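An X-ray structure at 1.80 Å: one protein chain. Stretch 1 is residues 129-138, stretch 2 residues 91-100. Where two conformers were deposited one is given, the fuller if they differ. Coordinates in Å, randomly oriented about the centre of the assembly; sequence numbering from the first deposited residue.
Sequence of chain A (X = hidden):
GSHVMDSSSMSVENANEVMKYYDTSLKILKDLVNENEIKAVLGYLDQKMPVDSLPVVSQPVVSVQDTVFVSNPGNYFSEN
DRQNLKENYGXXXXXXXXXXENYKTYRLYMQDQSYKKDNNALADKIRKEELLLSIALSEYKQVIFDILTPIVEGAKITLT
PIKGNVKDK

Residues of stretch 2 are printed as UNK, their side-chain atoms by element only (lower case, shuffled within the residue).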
# COMPACT_ATOMS: atom_id res chain seq x y z
N GLU A 129 -2.39 -12.59 -10.02
CA GLU A 129 -1.43 -11.73 -9.31
C GLU A 129 -2.15 -10.58 -8.63
O GLU A 129 -1.82 -10.26 -7.48
CB GLU A 129 -0.38 -11.21 -10.28
CG GLU A 129 0.77 -10.43 -9.62
CD GLU A 129 1.70 -11.15 -8.65
OE1 GLU A 129 1.87 -12.39 -8.77
OE2 GLU A 129 2.29 -10.45 -7.80
N GLU A 130 -3.15 -9.99 -9.30
CA GLU A 130 -3.93 -8.87 -8.71
C GLU A 130 -4.68 -9.34 -7.47
O GLU A 130 -4.78 -8.57 -6.51
CB GLU A 130 -4.91 -8.28 -9.75
CG GLU A 130 -4.20 -7.57 -10.89
CD GLU A 130 -3.52 -6.29 -10.46
OE1 GLU A 130 -2.38 -6.38 -9.94
OE2 GLU A 130 -4.09 -5.20 -10.69
N LEU A 131 -5.21 -10.58 -7.47
CA LEU A 131 -5.92 -11.10 -6.29
C LEU A 131 -4.95 -11.22 -5.11
O LEU A 131 -5.25 -10.77 -4.00
CB LEU A 131 -6.63 -12.45 -6.59
CG LEU A 131 -7.42 -13.07 -5.40
CD1 LEU A 131 -8.61 -12.21 -4.98
CD2 LEU A 131 -7.85 -14.50 -5.69
N LEU A 132 -3.76 -11.76 -5.36
CA LEU A 132 -2.75 -11.91 -4.32
C LEU A 132 -2.30 -10.54 -3.78
O LEU A 132 -2.22 -10.37 -2.56
CB LEU A 132 -1.55 -12.67 -4.88
CG LEU A 132 -1.76 -14.17 -5.11
CD1 LEU A 132 -0.51 -14.80 -5.68
CD2 LEU A 132 -2.18 -14.89 -3.80
N LEU A 133 -2.07 -9.57 -4.69
CA LEU A 133 -1.66 -8.21 -4.31
C LEU A 133 -2.73 -7.51 -3.48
O LEU A 133 -2.38 -6.83 -2.51
CB LEU A 133 -1.34 -7.35 -5.57
CG LEU A 133 -0.00 -7.67 -6.26
CD1 LEU A 133 0.05 -7.03 -7.64
CD2 LEU A 133 1.21 -7.20 -5.40
N SER A 134 -4.02 -7.70 -3.83
CA SER A 134 -5.11 -7.05 -3.09
C SER A 134 -5.16 -7.49 -1.62
O SER A 134 -5.41 -6.67 -0.74
CB SER A 134 -6.46 -7.32 -3.76
OG SER A 134 -6.89 -8.66 -3.61
N ILE A 135 -4.91 -8.79 -1.37
CA ILE A 135 -4.87 -9.34 0.00
C ILE A 135 -3.65 -8.75 0.73
O ILE A 135 -3.78 -8.29 1.87
CB ILE A 135 -4.84 -10.90 -0.03
CG1 ILE A 135 -6.13 -11.44 -0.67
CG2 ILE A 135 -4.63 -11.48 1.39
CD1 ILE A 135 -6.03 -12.89 -1.21
N ALA A 136 -2.47 -8.76 0.06
CA ALA A 136 -1.20 -8.28 0.61
C ALA A 136 -1.24 -6.79 0.97
O ALA A 136 -0.68 -6.41 2.00
CB ALA A 136 -0.07 -8.56 -0.36
N LEU A 137 -1.93 -5.94 0.16
CA LEU A 137 -2.04 -4.50 0.44
C LEU A 137 -2.71 -4.26 1.78
O LEU A 137 -2.21 -3.45 2.56
CB LEU A 137 -2.83 -3.78 -0.68
CG LEU A 137 -2.15 -3.75 -2.04
CD1 LEU A 137 -3.08 -3.16 -3.09
CD2 LEU A 137 -0.86 -2.97 -2.01
N SER A 138 -3.81 -4.95 2.06
CA SER A 138 -4.53 -4.83 3.34
C SER A 138 -3.70 -5.41 4.51
O SER A 138 -3.77 -4.88 5.63
CB SER A 138 -5.89 -5.52 3.24
OG SER A 138 -6.79 -4.68 2.55
N UNK A 91 7.52 -3.09 0.83
CA UNK A 91 6.68 -4.07 0.16
C UNK A 91 5.34 -3.45 -0.22
O UNK A 91 4.85 -3.71 -1.32
c UNK A 91 7.72 -6.13 1.22
n UNK A 91 8.52 -9.47 0.63
c UNK A 91 6.45 -5.31 1.03
n UNK A 91 8.76 -8.02 2.41
c UNK A 91 9.21 -9.04 1.67
c UNK A 91 7.51 -7.30 2.15
n UNK A 91 10.37 -9.62 1.97
N UNK A 92 4.78 -2.60 0.67
CA UNK A 92 3.51 -1.92 0.39
C UNK A 92 3.63 -0.96 -0.80
O UNK A 92 2.77 -1.00 -1.69
c UNK A 92 1.29 0.20 2.80
c UNK A 92 0.50 -1.50 1.21
c UNK A 92 2.99 -1.20 1.65
c UNK A 92 1.63 -0.50 1.52
N UNK A 93 4.70 -0.13 -0.86
CA UNK A 93 4.90 0.79 -1.99
C UNK A 93 5.10 0.04 -3.32
O UNK A 93 4.55 0.46 -4.35
c UNK A 93 6.05 1.76 -1.75
c UNK A 93 6.65 2.98 0.37
c UNK A 93 6.35 3.88 1.41
c UNK A 93 5.14 4.52 1.43
c UNK A 93 4.25 4.34 0.40
c UNK A 93 5.73 2.73 -0.64
c UNK A 93 4.54 3.44 -0.63
N UNK A 94 5.88 -1.06 -3.30
CA UNK A 94 6.11 -1.87 -4.50
C UNK A 94 4.82 -2.55 -4.95
O UNK A 94 4.55 -2.60 -6.16
n UNK A 94 11.01 -3.07 -4.25
c UNK A 94 8.62 -2.39 -4.41
c UNK A 94 9.62 -3.45 -3.98
n UNK A 94 11.45 -4.92 -5.56
c UNK A 94 7.20 -2.92 -4.26
c UNK A 94 11.85 -3.79 -4.99
n UNK A 94 13.09 -3.37 -5.17
N UNK A 95 4.01 -3.05 -3.97
CA UNK A 95 2.73 -3.75 -4.22
C UNK A 95 1.69 -2.80 -4.79
O UNK A 95 0.93 -3.21 -5.69
c UNK A 95 2.20 -4.43 -2.96
o UNK A 95 3.02 -5.54 -2.62
N UNK A 96 1.66 -1.54 -4.30
CA UNK A 96 0.74 -0.52 -4.81
C UNK A 96 1.06 -0.26 -6.26
O UNK A 96 0.17 -0.26 -7.11
c UNK A 96 0.01 0.64 -2.63
c UNK A 96 -1.67 0.43 -2.77
c UNK A 96 0.78 0.80 -3.96
c UNK A 96 0.21 2.00 -4.76
N UNK A 97 2.36 -0.09 -6.56
CA UNK A 97 2.80 0.18 -7.93
C UNK A 97 2.39 -0.96 -8.86
O UNK A 97 1.74 -0.72 -9.88
c UNK A 97 4.31 0.37 -7.96
o UNK A 97 4.72 0.70 -9.28
N UNK A 98 2.66 -2.19 -8.44
CA UNK A 98 2.34 -3.38 -9.23
C UNK A 98 0.84 -3.50 -9.46
O UNK A 98 0.43 -3.82 -10.58
c UNK A 98 2.86 -4.63 -8.54
N UNK A 99 0.02 -3.29 -8.40
CA UNK A 99 -1.43 -3.44 -8.49
C UNK A 99 -2.02 -2.51 -9.56
O UNK A 99 -2.78 -2.96 -10.42
c UNK A 99 -4.53 -2.49 -7.29
c UNK A 99 -5.41 -5.11 -7.07
c UNK A 99 -3.58 -3.51 -7.15
c UNK A 99 -4.03 -4.83 -7.06
c UNK A 99 -6.33 -4.08 -7.20
c UNK A 99 -5.90 -2.77 -7.34
c UNK A 99 -2.10 -3.19 -7.12
N UNK A 100 -1.66 -1.22 -9.52
CA UNK A 100 -2.21 -0.26 -10.48
C UNK A 100 -1.56 -0.36 -11.84
O UNK A 100 -2.26 -0.23 -12.84
c UNK A 100 -2.13 1.16 -9.91
c UNK A 100 -3.14 1.38 -8.81
c UNK A 100 -4.42 1.85 -9.09
c UNK A 100 -5.00 1.78 -6.76
c UNK A 100 -3.74 1.28 -6.47
o UNK A 100 -5.88 1.98 -5.73
c UNK A 100 -2.82 1.09 -7.49
c UNK A 100 -5.36 2.05 -8.07

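Position 91 carries three carbons in an extended run, then a nitrogen, then a carbon bearing two more nitrogens. This guanidinium makes it Arg-91, which stays clear of stretch 1. At position 92 four carbons fork at the second, the pattern of leucine, and one terminal methyl packs on Leu-137. The residue is Leu-92, and Leu-92 CD1 lies 3.8 Å from Leu-137 CD2 and 3.6 Å from Leu-137 O.

Position 93 has one carbon followed by a ring of six carbons with no oxygen. It is Phe-93, pointing away from the other helix. Position 94 has three carbons, a nitrogen and a carbon carrying two more nitrogens; Arg-94 is exposed, and its end leads away.

Position 95 holds one carbon and one oxygen, and touches Leu-133 and Leu-137; it is a serine, Ser-95. It points toward stretch 1, where Ser-95 CB lies 3.5 Å from Leu-137 CD2 and Ser-95 OG 3.7 Å from Leu-133 CD2. The hydroxyl oxygen lies beside the Leu-133 methyl, and its hydrogen-bonding need is met within its own helix, where Ser-95 OG donates to Arg-91 O at 2.9 Å.

At position 96 four carbons fork at the first, with one arm two carbons long that touches Leu-137; this defines Ile-96. Its CA-to-CB bond points away, yet the longer arm returns to place Ile-96 CD1 3.6 Å from Leu-137 CD2. Position 97 again has one carbon and one oxygen; Ser-97 is out of reach of stretch 1.

The single carbon at position 98 packs on Leu-133 and identifies Ala-98, whose CB lies 3.8 Å from Leu-133 CD1. Position 99 has one carbon and a six-carbon ring without oxygen, lying among Glu-130, Leu-133, Ser-134 and Leu-137. In Phe-99, Glu-130 OE2 lies over one ring face, 3.6 Å from CD1, while Leu-133 CB meets the edge at 4.0 Å from the same CD1. Position 100 adds an oxygen to such a ring and is Tyr-100, which makes no contact with stretch 1.

The helices run roughly antiparallel, at 144°, with axes 9.7 Å apart at closest approach. Two reciprocal knobs hold them together: Phe-99 enters the hollow formed by Glu-130, Leu-133, Ser-134 and Leu-137, and Leu-137 enters that of Leu-92, Ser-95, Ile-96 and Phe-99. The knobs themselves meet, with Leu-137 CD1 4.1 Å from Phe-99 CG. Leu-133, which also helps line the Phe-99 hollow, reaches Ser-95 and Ala-98. The packing is mainly apolar, but Glu-130 OE2 lies just 2.6 Å from Phe-99 O, a spacing that suggests a protonated carboxyl group without proving it.

Stretch 2 (91-100) RLFRSISAFY
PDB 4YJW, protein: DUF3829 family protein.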